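Local coordinates for protein oligogalacturonate lyase (Vibrio parahaemolyticus RIMD 2210633, PDB 3C5M) that probably cleaves oligogalacturonides, the short uronate chains released from pectin, by a lyase reaction, and binds manganese on a seven-bladed beta-propeller, at residues 86-90 with 132-136; 100-104 with 116-120; 283-287 with 299-303; 332-336 with 381-387. The contacts are given in a common frame with arbitrary orientation. Residue numbers count along the deposited sequence, not the author numbering.

Interaction 1. Residues 86-90 with 132-136; sequences GFIST and ANSDC
This is a small mixed contact between adjacent blades of the beta-propeller: residues 86-90 run out of strand 87-88, the innermost strand of one blade, and meet the turn of residues 132-136 that joins the first two strands of the next. Phe-87 is extended (phi/psi -160/156), Ser-89 (-67/166) is polyproline-like, and Thr-90 turns to -68/-39. Opposite, Asn-133 to Cys-136 form a type I beta turn closed by Cys-136 N to Asn-133 O at 2.7 Å. Cys-136 itself takes a left-handed conformation (64/46). The nearest CA atoms are those of Thr-90 and Cys-136, 6.1 Å apart. Thr-90, chi1 m, donates from OG1 to Ser-134 O at 2.6 Å. Phe-87, chi1 p, brings CZ to 3.5 Å from Ala-132 CB, where a small methyl suits the broad ring, and the same ring has Cys-136 SG 4.5 Å from CE1 at its edge. That sulphur also lies 3.8 Å from Ser-89 CA. Phe-96 and Leu-139 continue the apolar packing around Phe-87. The chemistry implies an apolar joint between blades with one short polar tie at Thr-90, on its solvent-exposed side, where a threonine hydroxyl satisfies a turn carbonyl.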
loop_
_atom_site.group_PDB
_atom_site.type_symbol
_atom_site.label_atom_id
_atom_site.label_comp_id
_atom_site.label_asym_id
_atom_site.label_seq_id
_atom_site.Cartn_x
_atom_site.Cartn_y
_atom_site.Cartn_z
ATOM N N GLY A 86 -6.478 -1.429 5.686
ATOM C CA GLY A 86 -7.769 -0.775 5.552
ATOM C C GLY A 86 -7.938 0.102 4.335
ATOM O O GLY A 86 -6.966 0.671 3.834
ATOM N N PHE A 87 -9.175 0.211 3.848
ATOM C CA PHE A 87 -9.456 1.059 2.686
ATOM C C PHE A 87 -10.929 1.433 2.586
ATOM O O PHE A 87 -11.807 0.735 3.111
ATOM C CB PHE A 87 -9.005 0.369 1.395
ATOM C CG PHE A 87 -9.834 -0.819 1.014
ATOM C CD1 PHE A 87 -10.952 -0.676 0.204
ATOM C CD2 PHE A 87 -9.513 -2.077 1.485
ATOM C CE1 PHE A 87 -11.745 -1.787 -0.131
ATOM C CE2 PHE A 87 -10.300 -3.189 1.153
ATOM C CZ PHE A 87 -11.415 -3.041 0.347
ATOM N N ILE A 88 -11.188 2.546 1.912
ATOM C CA ILE A 88 -12.552 3.045 1.724
ATOM C C ILE A 88 -13.178 2.441 0.460
ATOM O O ILE A 88 -12.488 2.215 -0.532
ATOM C CB ILE A 88 -12.551 4.595 1.652
ATOM C CG1 ILE A 88 -12.085 5.163 3.004
ATOM C CG2 ILE A 88 -13.923 5.108 1.312
ATOM C CD1 ILE A 88 -11.991 6.675 3.072
ATOM N N SER A 89 -14.476 2.150 0.521
ATOM C CA SER A 89 -15.215 1.567 -0.602
ATOM C C SER A 89 -15.307 2.563 -1.754
ATOM O O SER A 89 -15.052 3.747 -1.571
ATOM C CB SER A 89 -16.629 1.191 -0.153
ATOM O OG SER A 89 -17.411 2.345 0.157
ATOM N N THR A 90 -15.682 2.084 -2.935
ATOM C CA THR A 90 -15.804 2.944 -4.099
ATOM C C THR A 90 -16.955 3.921 -3.922
ATOM O O THR A 90 -16.848 5.087 -4.304
ATOM C CB THR A 90 -16.044 2.115 -5.366
ATOM O OG1 THR A 90 -14.998 1.147 -5.501
ATOM C CG2 THR A 90 -16.075 2.999 -6.598
ATOM N N ALA A 132 -9.823 -4.885 -2.964
ATOM C CA ALA A 132 -11.133 -4.903 -3.611
ATOM C C ALA A 132 -11.065 -4.634 -5.110
ATOM O O ALA A 132 -10.070 -4.134 -5.616
ATOM C CB ALA A 132 -12.028 -3.878 -2.959
ATOM N N ASN A 133 -12.135 -4.974 -5.815
ATOM C CA ASN A 133 -12.203 -4.740 -7.249
ATOM C C ASN A 133 -12.833 -3.369 -7.408
ATOM O O ASN A 133 -13.455 -2.867 -6.472
ATOM C CB ASN A 133 -13.060 -5.799 -7.933
ATOM C CG ASN A 133 -14.510 -5.706 -7.548
ATOM O OD1 ASN A 133 -14.853 -5.625 -6.368
ATOM N ND2 ASN A 133 -15.377 -5.723 -8.538
ATOM N N SER A 134 -12.685 -2.756 -8.578
ATOM C CA SER A 134 -13.237 -1.420 -8.762
ATOM C C SER A 134 -14.693 -1.236 -8.360
ATOM O O SER A 134 -15.036 -0.212 -7.775
ATOM C CB SER A 134 -13.023 -0.957 -10.192
ATOM O OG SER A 134 -11.742 -0.356 -10.298
ATOM N N ASP A 135 -15.541 -2.218 -8.664
ATOM C CA ASP A 135 -16.951 -2.127 -8.304
ATOM C C ASP A 135 -17.146 -2.363 -6.814
ATOM O O ASP A 135 -18.212 -2.091 -6.263
ATOM C CB ASP A 135 -17.784 -3.138 -9.089
ATOM C CG ASP A 135 -17.928 -2.763 -10.546
ATOM O OD1 ASP A 135 -18.031 -1.549 -10.840
ATOM O OD2 ASP A 135 -17.957 -3.683 -11.400
ATOM N N CYS A 136 -16.117 -2.896 -6.163
ATOM C CA CYS A 136 -16.169 -3.143 -4.728
ATOM C C CYS A 136 -17.236 -4.175 -4.364
ATOM O O CYS A 136 -18.005 -3.979 -3.423
ATOM C CB CYS A 136 -16.444 -1.826 -4.004
ATOM S SG CYS A 136 -15.546 -1.673 -2.486
#

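Interaction 2. Residues 100-104 with 116-120; sequences NELNL and VIYTV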
loop_
_atom_site.group_PDB
_atom_site.type_symbol
_atom_site.label_atom_id
_atom_site.label_comp_id
_atom_site.label_asym_id
_atom_site.label_seq_id
_atom_site.Cartn_x
_atom_site.Cartn_y
_atom_site.Cartn_z
ATOM N N ASN A 100 -8.005 -9.129 14.151
ATOM C CA ASN A 100 -7.504 -10.365 14.756
ATOM C C ASN A 100 -6.999 -11.345 13.743
ATOM O O ASN A 100 -6.910 -12.534 14.026
ATOM C CB ASN A 100 -8.597 -11.001 15.601
ATOM C CG ASN A 100 -9.056 -10.079 16.705
ATOM O OD1 ASN A 100 -10.250 -9.843 16.880
ATOM N ND2 ASN A 100 -8.102 -9.544 17.457
ATOM N N GLU A 101 -6.661 -10.821 12.564
ATOM C CA GLU A 101 -6.156 -11.628 11.458
ATOM C C GLU A 101 -7.091 -12.794 11.167
ATOM O O GLU A 101 -6.667 -13.806 10.635
ATOM C CB GLU A 101 -4.763 -12.175 11.799
ATOM C CG GLU A 101 -3.728 -11.105 12.088
ATOM C CD GLU A 101 -2.381 -11.692 12.498
ATOM O OE1 GLU A 101 -2.349 -12.522 13.438
ATOM O OE2 GLU A 101 -1.354 -11.317 11.887
ATOM N N LEU A 102 -8.358 -12.668 11.531
ATOM C CA LEU A 102 -9.289 -13.745 11.279
ATOM C C LEU A 102 -10.527 -13.326 10.500
ATOM O O LEU A 102 -10.974 -14.041 9.602
ATOM C CB LEU A 102 -9.734 -14.376 12.593
ATOM C CG LEU A 102 -8.662 -15.184 13.319
ATOM C CD1 LEU A 102 -9.228 -15.708 14.613
ATOM C CD2 LEU A 102 -8.196 -16.329 12.445
ATOM N N ASN A 103 -11.057 -12.156 10.841
ATOM C CA ASN A 103 -12.275 -11.642 10.255
ATOM C C ASN A 103 -12.154 -10.413 9.378
ATOM O O ASN A 103 -11.688 -9.377 9.832
ATOM C CB ASN A 103 -13.254 -11.319 11.377
ATOM C CG ASN A 103 -13.281 -12.391 12.456
ATOM O OD1 ASN A 103 -13.683 -13.538 12.219
ATOM N ND2 ASN A 103 -12.837 -12.019 13.657
ATOM N N LEU A 104 -12.600 -10.533 8.128
ATOM C CA LEU A 104 -12.592 -9.428 7.181
ATOM C C LEU A 104 -13.827 -8.637 7.558
ATOM O O LEU A 104 -14.925 -9.185 7.519
ATOM C CB LEU A 104 -12.770 -9.943 5.761
ATOM C CG LEU A 104 -12.065 -9.150 4.658
ATOM C CD1 LEU A 104 -12.556 -9.661 3.310
ATOM C CD2 LEU A 104 -12.336 -7.660 4.782
ATOM N N VAL A 116 -19.064 -8.879 9.538
ATOM C CA VAL A 116 -17.944 -9.746 9.210
ATOM C C VAL A 116 -18.309 -10.433 7.889
ATOM O O VAL A 116 -19.243 -11.224 7.816
ATOM C CB VAL A 116 -17.683 -10.750 10.349
ATOM C CG1 VAL A 116 -18.981 -11.078 11.055
ATOM C CG2 VAL A 116 -17.016 -11.999 9.795
ATOM N N ILE A 117 -17.581 -10.094 6.834
ATOM C CA ILE A 117 -17.864 -10.635 5.520
ATOM C C ILE A 117 -17.136 -11.942 5.217
ATOM O O ILE A 117 -17.493 -12.636 4.268
ATOM C CB ILE A 117 -17.521 -9.612 4.439
ATOM C CG1 ILE A 117 -16.047 -9.266 4.556
ATOM C CG2 ILE A 117 -18.357 -8.351 4.613
ATOM C CD1 ILE A 117 -15.552 -8.338 3.472
ATOM N N TYR A 118 -16.117 -12.282 6.001
ATOM C CA TYR A 118 -15.397 -13.535 5.780
ATOM C C TYR A 118 -14.495 -13.884 6.947
ATOM O O TYR A 118 -13.862 -13.011 7.519
ATOM C CB TYR A 118 -14.569 -13.467 4.496
ATOM C CG TYR A 118 -13.569 -14.597 4.343
ATOM C CD1 TYR A 118 -12.200 -14.349 4.361
ATOM C CD2 TYR A 118 -13.994 -15.917 4.199
ATOM C CE1 TYR A 118 -11.269 -15.389 4.239
ATOM C CE2 TYR A 118 -13.078 -16.968 4.073
ATOM C CZ TYR A 118 -11.709 -16.692 4.095
ATOM O OH TYR A 118 -10.789 -17.714 3.969
ATOM N N THR A 119 -14.434 -15.160 7.309
ATOM C CA THR A 119 -13.589 -15.576 8.422
ATOM C C THR A 119 -12.687 -16.734 8.011
ATOM O O THR A 119 -13.156 -17.853 7.853
ATOM C CB THR A 119 -14.433 -16.017 9.646
ATOM O OG1 THR A 119 -15.223 -14.919 10.127
ATOM C CG2 THR A 119 -13.522 -16.507 10.761
ATOM N N VAL A 120 -11.394 -16.464 7.855
ATOM C CA VAL A 120 -10.430 -17.488 7.452
ATOM C C VAL A 120 -10.689 -18.827 8.111
ATOM O O VAL A 120 -11.030 -18.888 9.287
ATOM C CB VAL A 120 -8.981 -17.055 7.768
ATOM C CG1 VAL A 120 -8.821 -16.791 9.256
ATOM C CG2 VAL A 120 -8.011 -18.123 7.307
#
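Residues 100-104 and 116-120 belong to the hairpin of strands 103-108 and 114-119, the two outer strands of a propeller blade, paired antiparallel. Asn-103 and Thr-119 form a non-hydrogen-bonded pair, with CA atoms 4.5 Å apart, and project on the same face. Asn-103 (chi1 m) bends its amide toward the partner strand, and Thr-119 OG1, also on an m rotamer, donates to Asn-103 OD1 at 2.9 Å. The threonine hydroxyl thus finds its acceptor in the amide oxygen, on the more solvent-exposed face. Leu-104 and Tyr-118 point to the other face. Leu-104 sits between rotamer wells (chi1 -148°) and sends CD1 to 3.3 Å from CD1 of Ile-117, itself p,t; both side chains also touch Leu-139 of the next blade. Tyr-118, chi1 t, meets Leu-104 by CB to CB at 4.2 Å and extends its ring past strand 168-174, with its hydroxyl hydrogen-bonded to Glu-143. At the hairpin's start, Leu-102 and Asn-103 together face one residue at the end of strand 94-99, a classic beta bulge, and Leu-102 CD2 packs 3.3 Å from Val-120 CG1. The backbone is tied by Leu-104 N to Tyr-118 O (2.8 Å), Ile-117 N to Leu-104 O (2.9 Å) and Val-120 N to Leu-102 O (3.0 Å). The chemistry is that of an amphipathic blade edge: amide and hydroxyl outward, with leucine, isoleucine and tyrosine against the adjoining blade.

Interaction 3. Residues 283-287 with 299-303; sequences PPCSH and GDGCD. With MN (manganese (II) ion), chain D.
His-287 NE2 binds the manganese ion at 2.0 Å, with water 1 on the metal at 2.3 Å; Gln-350, His-353 and His-355 are its other protein ligands. On the far side of the imidazole, ND1 donates a weak hydrogen bond to Asp-300 OD2 at 2.8 Å, a carboxylate that suits orienting a metal-bound histidine and that also accepts from the backbone of His-355. His-287 has chi1 m, and Asp-300 lies off a well at -107°. Between the backbones, Ser-286 N donates to Asp-300 O at 2.7 Å, though this oxygen's position is less certain. Weaker bonds of 3.4 Å run from Asp-300 N to His-287 O and from Cys-302 N to Pro-284 O. These belong to the hairpin of strands 285-290 and 296-301, the two inner strands of a propeller blade, so the metal ligand comes from an innermost strand. Cys-285 and Gly-301 form an antiparallel non-hydrogen-bonded pair, CA atoms 4.4 Å apart, and the first strand turns a corner at Ser-286 (-80/-67). Cys-285, chi1 m, packs SG 3.7 Å from Gly-299 C and 3.7 Å from Gly-301 N; a CB at Gly-299 would clash with this sulphur, so glycine fits. Cys-302, chi1 p, brings SG to 3.3 Å from Ser-286 OG.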
loop_
_atom_site.group_PDB
_atom_site.type_symbol
_atom_site.label_atom_id
_atom_site.label_comp_id
_atom_site.label_asym_id
_atom_site.label_seq_id
_atom_site.Cartn_x
_atom_site.Cartn_y
_atom_site.Cartn_z
ATOM N N PRO A 283 15.022 7.608 -8.712
ATOM C CA PRO A 283 15.877 8.156 -7.657
ATOM C C PRO A 283 15.918 7.194 -6.461
ATOM O O PRO A 283 15.033 6.349 -6.301
ATOM C CB PRO A 283 15.215 9.491 -7.332
ATOM C CG PRO A 283 13.772 9.250 -7.679
ATOM C CD PRO A 283 13.854 8.469 -8.959
ATOM N N PRO A 284 16.946 7.309 -5.607
ATOM C CA PRO A 284 17.075 6.431 -4.437
ATOM C C PRO A 284 15.838 6.458 -3.536
ATOM O O PRO A 284 15.799 7.204 -2.554
ATOM C CB PRO A 284 18.313 6.986 -3.738
ATOM C CG PRO A 284 18.232 8.463 -4.056
ATOM C CD PRO A 284 17.899 8.433 -5.525
ATOM N N CYS A 285 14.836 5.641 -3.859
ATOM C CA CYS A 285 13.598 5.605 -3.074
ATOM C C CYS A 285 13.117 4.213 -2.706
ATOM O O CYS A 285 13.336 3.261 -3.447
ATOM C CB CYS A 285 12.482 6.331 -3.824
ATOM S SG CYS A 285 12.741 8.107 -3.991
ATOM N N SER A 286 12.436 4.101 -1.568
ATOM C CA SER A 286 11.932 2.808 -1.109
ATOM C C SER A 286 10.657 2.406 -1.817
ATOM O O SER A 286 10.637 1.439 -2.569
ATOM C CB SER A 286 11.658 2.833 0.395
ATOM O OG SER A 286 12.849 3.014 1.135
ATOM N N HIS A 287 9.590 3.155 -1.570
ATOM C CA HIS A 287 8.299 2.854 -2.174
ATOM C C HIS A 287 8.045 3.761 -3.357
ATOM O O HIS A 287 8.695 4.794 -3.498
ATOM C CB HIS A 287 7.169 3.039 -1.157
ATOM C CG HIS A 287 7.471 2.475 0.194
ATOM N ND1 HIS A 287 8.367 3.064 1.057
ATOM C CD2 HIS A 287 7.002 1.376 0.830
ATOM C CE1 HIS A 287 8.438 2.351 2.167
ATOM N NE2 HIS A 287 7.620 1.321 2.054
ATOM N N GLY A 299 7.886 9.329 -4.582
ATOM C CA GLY A 299 8.822 8.373 -4.017
ATOM C C GLY A 299 9.373 8.660 -2.628
ATOM O O GLY A 299 9.418 9.792 -2.157
ATOM N N ASP A 300 9.835 7.596 -1.989
ATOM C CA ASP A 300 10.381 7.644 -0.639
ATOM C C ASP A 300 11.891 7.682 -0.547
ATOM O O ASP A 300 12.530 6.636 -0.627
ATOM C CB ASP A 300 9.926 6.412 0.123
ATOM C CG ASP A 300 8.893 6.723 1.121
ATOM O OD1 ASP A 300 8.922 7.866 1.616
ATOM O OD2 ASP A 300 8.077 5.830 1.418
ATOM N N GLY A 301 12.472 8.859 -0.356
ATOM C CA GLY A 301 13.919 8.927 -0.234
ATOM C C GLY A 301 14.388 8.133 0.978
ATOM O O GLY A 301 13.793 8.222 2.052
ATOM N N CYS A 302 15.455 7.356 0.822
ATOM C CA CYS A 302 15.963 6.559 1.930
ATOM C C CYS A 302 17.481 6.472 1.950
ATOM O O CYS A 302 18.167 7.302 1.353
ATOM C CB CYS A 302 15.385 5.156 1.860
ATOM S SG CYS A 302 15.750 4.356 0.296
ATOM N N ASP A 303 17.999 5.458 2.643
ATOM C CA ASP A 303 19.441 5.246 2.768
ATOM C C ASP A 303 19.942 4.349 1.654
ATOM O O ASP A 303 19.285 3.372 1.298
ATOM C CB ASP A 303 19.761 4.586 4.105
ATOM C CG ASP A 303 18.832 5.038 5.209
ATOM O OD1 ASP A 303 18.733 6.258 5.454
ATOM O OD2 ASP A 303 18.192 4.169 5.838
HETATM MN MN MN D . 6.463 0.293 3.342
HETATM O O HOH W 1 7.783 -1.493 2.927
#

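Interaction 4. Residues 332-336 with 381-387; sequences AQKLC and DVPESYK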
loop_
_atom_site.group_PDB
_atom_site.type_symbol
_atom_site.label_atom_id
_atom_site.label_comp_id
_atom_site.label_asym_id
_atom_site.label_seq_id
_atom_site.Cartn_x
_atom_site.Cartn_y
_atom_site.Cartn_z
ATOM N N ALA A 332 12.563 13.734 -12.123
ATOM C CA ALA A 332 12.266 13.614 -10.706
ATOM C C ALA A 332 12.616 14.936 -10.030
ATOM O O ALA A 332 13.562 15.605 -10.429
ATOM C CB ALA A 332 13.084 12.475 -10.100
ATOM N N GLN A 333 11.863 15.317 -9.008
ATOM C CA GLN A 333 12.143 16.570 -8.320
ATOM C C GLN A 333 11.838 16.447 -6.830
ATOM O O GLN A 333 10.866 15.793 -6.445
ATOM C CB GLN A 333 11.307 17.682 -8.947
ATOM C CG GLN A 333 11.662 19.085 -8.488
ATOM C CD GLN A 333 10.983 20.164 -9.334
ATOM O OE1 GLN A 333 11.147 21.363 -9.093
ATOM N NE2 GLN A 333 10.216 19.735 -10.330
ATOM N N LYS A 334 12.666 17.061 -5.992
ATOM C CA LYS A 334 12.444 16.999 -4.552
ATOM C C LYS A 334 11.256 17.856 -4.173
ATOM O O LYS A 334 11.258 19.048 -4.443
ATOM C CB LYS A 334 13.670 17.489 -3.786
ATOM C CG LYS A 334 14.894 16.593 -3.894
ATOM C CD LYS A 334 15.961 17.043 -2.897
ATOM C CE LYS A 334 17.204 16.158 -2.928
ATOM N NZ LYS A 334 17.955 16.206 -4.226
ATOM N N LEU A 335 10.246 17.254 -3.545
ATOM C CA LEU A 335 9.038 17.993 -3.146
ATOM C C LEU A 335 9.312 18.721 -1.844
ATOM O O LEU A 335 9.370 19.945 -1.782
ATOM C CB LEU A 335 7.847 17.044 -2.931
ATOM C CG LEU A 335 6.424 17.568 -3.187
ATOM C CD1 LEU A 335 5.414 16.687 -2.460
ATOM C CD2 LEU A 335 6.298 19.005 -2.730
ATOM N N CYS A 336 9.459 17.942 -0.788
ATOM C CA CYS A 336 9.737 18.501 0.511
ATOM C C CYS A 336 10.553 17.440 1.187
ATOM O O CYS A 336 11.099 16.553 0.529
ATOM C CB CYS A 336 8.449 18.771 1.296
ATOM S SG CYS A 336 7.564 17.289 1.810
ATOM N N ASP A 381 1.979 20.068 0.277
ATOM C CA ASP A 381 1.391 20.714 -0.889
ATOM C C ASP A 381 2.222 20.349 -2.102
ATOM O O ASP A 381 3.374 19.958 -1.963
ATOM C CB ASP A 381 1.373 22.235 -0.701
ATOM C CG ASP A 381 0.129 22.720 0.042
ATOM O OD1 ASP A 381 -0.267 22.090 1.062
ATOM O OD2 ASP A 381 -0.450 23.744 -0.388
ATOM N N VAL A 382 1.635 20.449 -3.287
ATOM C CA VAL A 382 2.364 20.142 -4.512
ATOM C C VAL A 382 2.090 21.211 -5.549
ATOM O O VAL A 382 1.159 21.094 -6.346
ATOM C CB VAL A 382 1.964 18.774 -5.111
ATOM C CG1 VAL A 382 2.775 18.504 -6.366
ATOM C CG2 VAL A 382 2.187 17.680 -4.093
ATOM N N PRO A 383 2.906 22.270 -5.554
ATOM C CA PRO A 383 2.763 23.380 -6.497
ATOM C C PRO A 383 2.714 22.926 -7.956
ATOM O O PRO A 383 3.138 21.820 -8.285
ATOM C CB PRO A 383 3.978 24.251 -6.184
ATOM C CG PRO A 383 4.970 23.271 -5.652
ATOM C CD PRO A 383 4.131 22.418 -4.756
ATOM N N GLU A 384 2.191 23.783 -8.825
ATOM C CA GLU A 384 2.073 23.447 -10.232
ATOM C C GLU A 384 3.410 23.154 -10.891
ATOM O O GLU A 384 3.483 22.378 -11.845
ATOM C CB GLU A 384 1.338 24.558 -10.976
ATOM C CG GLU A 384 -0.117 24.739 -10.512
ATOM C CD GLU A 384 -0.937 23.444 -10.577
ATOM O OE1 GLU A 384 -0.962 22.799 -11.656
ATOM O OE2 GLU A 384 -1.556 23.083 -9.547
ATOM N N SER A 385 4.472 23.761 -10.384
ATOM C CA SER A 385 5.800 23.523 -10.930
ATOM C C SER A 385 6.335 22.194 -10.403
ATOM O O SER A 385 7.456 21.806 -10.721
ATOM C CB SER A 385 6.734 24.641 -10.497
ATOM O OG SER A 385 6.761 24.718 -9.082
ATOM N N TYR A 386 5.519 21.513 -9.597
ATOM C CA TYR A 386 5.864 20.235 -8.961
ATOM C C TYR A 386 7.134 20.383 -8.126
ATOM O O TYR A 386 7.978 19.489 -8.121
ATOM C CB TYR A 386 6.078 19.131 -10.007
ATOM C CG TYR A 386 5.144 19.202 -11.183
ATOM C CD1 TYR A 386 3.761 19.291 -11.008
ATOM C CD2 TYR A 386 5.645 19.234 -12.477
ATOM C CE1 TYR A 386 2.906 19.419 -12.100
ATOM C CE2 TYR A 386 4.808 19.360 -13.568
ATOM C CZ TYR A 386 3.445 19.457 -13.378
ATOM O OH TYR A 386 2.647 19.611 -14.485
ATOM N N LYS A 387 7.265 21.504 -7.414
ATOM C CA LYS A 387 8.462 21.754 -6.609
ATOM C C LYS A 387 8.800 20.641 -5.636
ATOM O O LYS A 387 8.175 19.567 -5.713
ATOM C CB LYS A 387 8.359 23.085 -5.839
ATOM C CG LYS A 387 8.701 24.338 -6.672
ATOM C CD LYS A 387 9.182 25.512 -5.802
ATOM C CE LYS A 387 8.107 26.026 -4.849
ATOM N NZ LYS A 387 6.960 26.628 -5.587
#
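Gln-333 opens the contact. Its side chain is fully extended (chi1 and chi2 both t), long enough to span the gap to the turn opposite, where NE2 makes a weak hydrogen bond with Ser-385 O at 3.5 Å. Tyr-386 O is closer to NE2, at 3.2 Å, but at a poor angle, while OE1 lies 3.7 Å from Lys-387 CA. The accepting carbonyl belongs to a type I beta turn, Pro-383 to Tyr-386, closed by Tyr-386 N to Pro-383 O at 2.7 Å, with Pro-383, its phi held near -53° by the ring, at the first position; Tyr-386, its last residue, has left-handed angles (57/40). Lys-334 points its CB away from the turn and makes a cation-pi contact with Phe-321, so it contributes mainly backbone here: its O lies 3.2 Å from Lys-387 C. Leu-335 is the apolar centre. Its CA sits 3.1 Å from Lys-387 O in a CA-H...O contact, and its branched end fits the partner chain, CD2 being 3.2 Å from Asp-381 O and CD1 3.8 Å from Val-382 CG2. Around them, Leu-335 also packs on Val-324 of its own blade and on Val-365 and Ala-380 of the adjacent one. Strand 334-337, the outermost of its blade, thus lies against the final blade, where strand 376-381 pairs with strand 22-25 from the N-terminal part of the chain to close the propeller ring.

The four contacts sample different levels of one propeller. Interactions 1 and 2 share the four-stranded sheet running from strand 87-88 to strand 114-119, at its inner and outer ends; their centres lie about 17 Å apart, and the hairpin of interaction 2 falls within the chain between the segments of interaction 1. Interactions 3 and 4 share the sheet running from strand 285-290 to strand 334-337 and touch directly, Pro-283 CG packing 4.1 Å from Ala-332 CB. Of the four, interaction 3 alone holds a manganese ligand. Its centre is about 28 Å from that of interaction 1, across the chain's centre. Interactions 2 and 4 are farthest apart, with centres about 41 Å distant; with interaction 1, they represent structural packing away from the metal site.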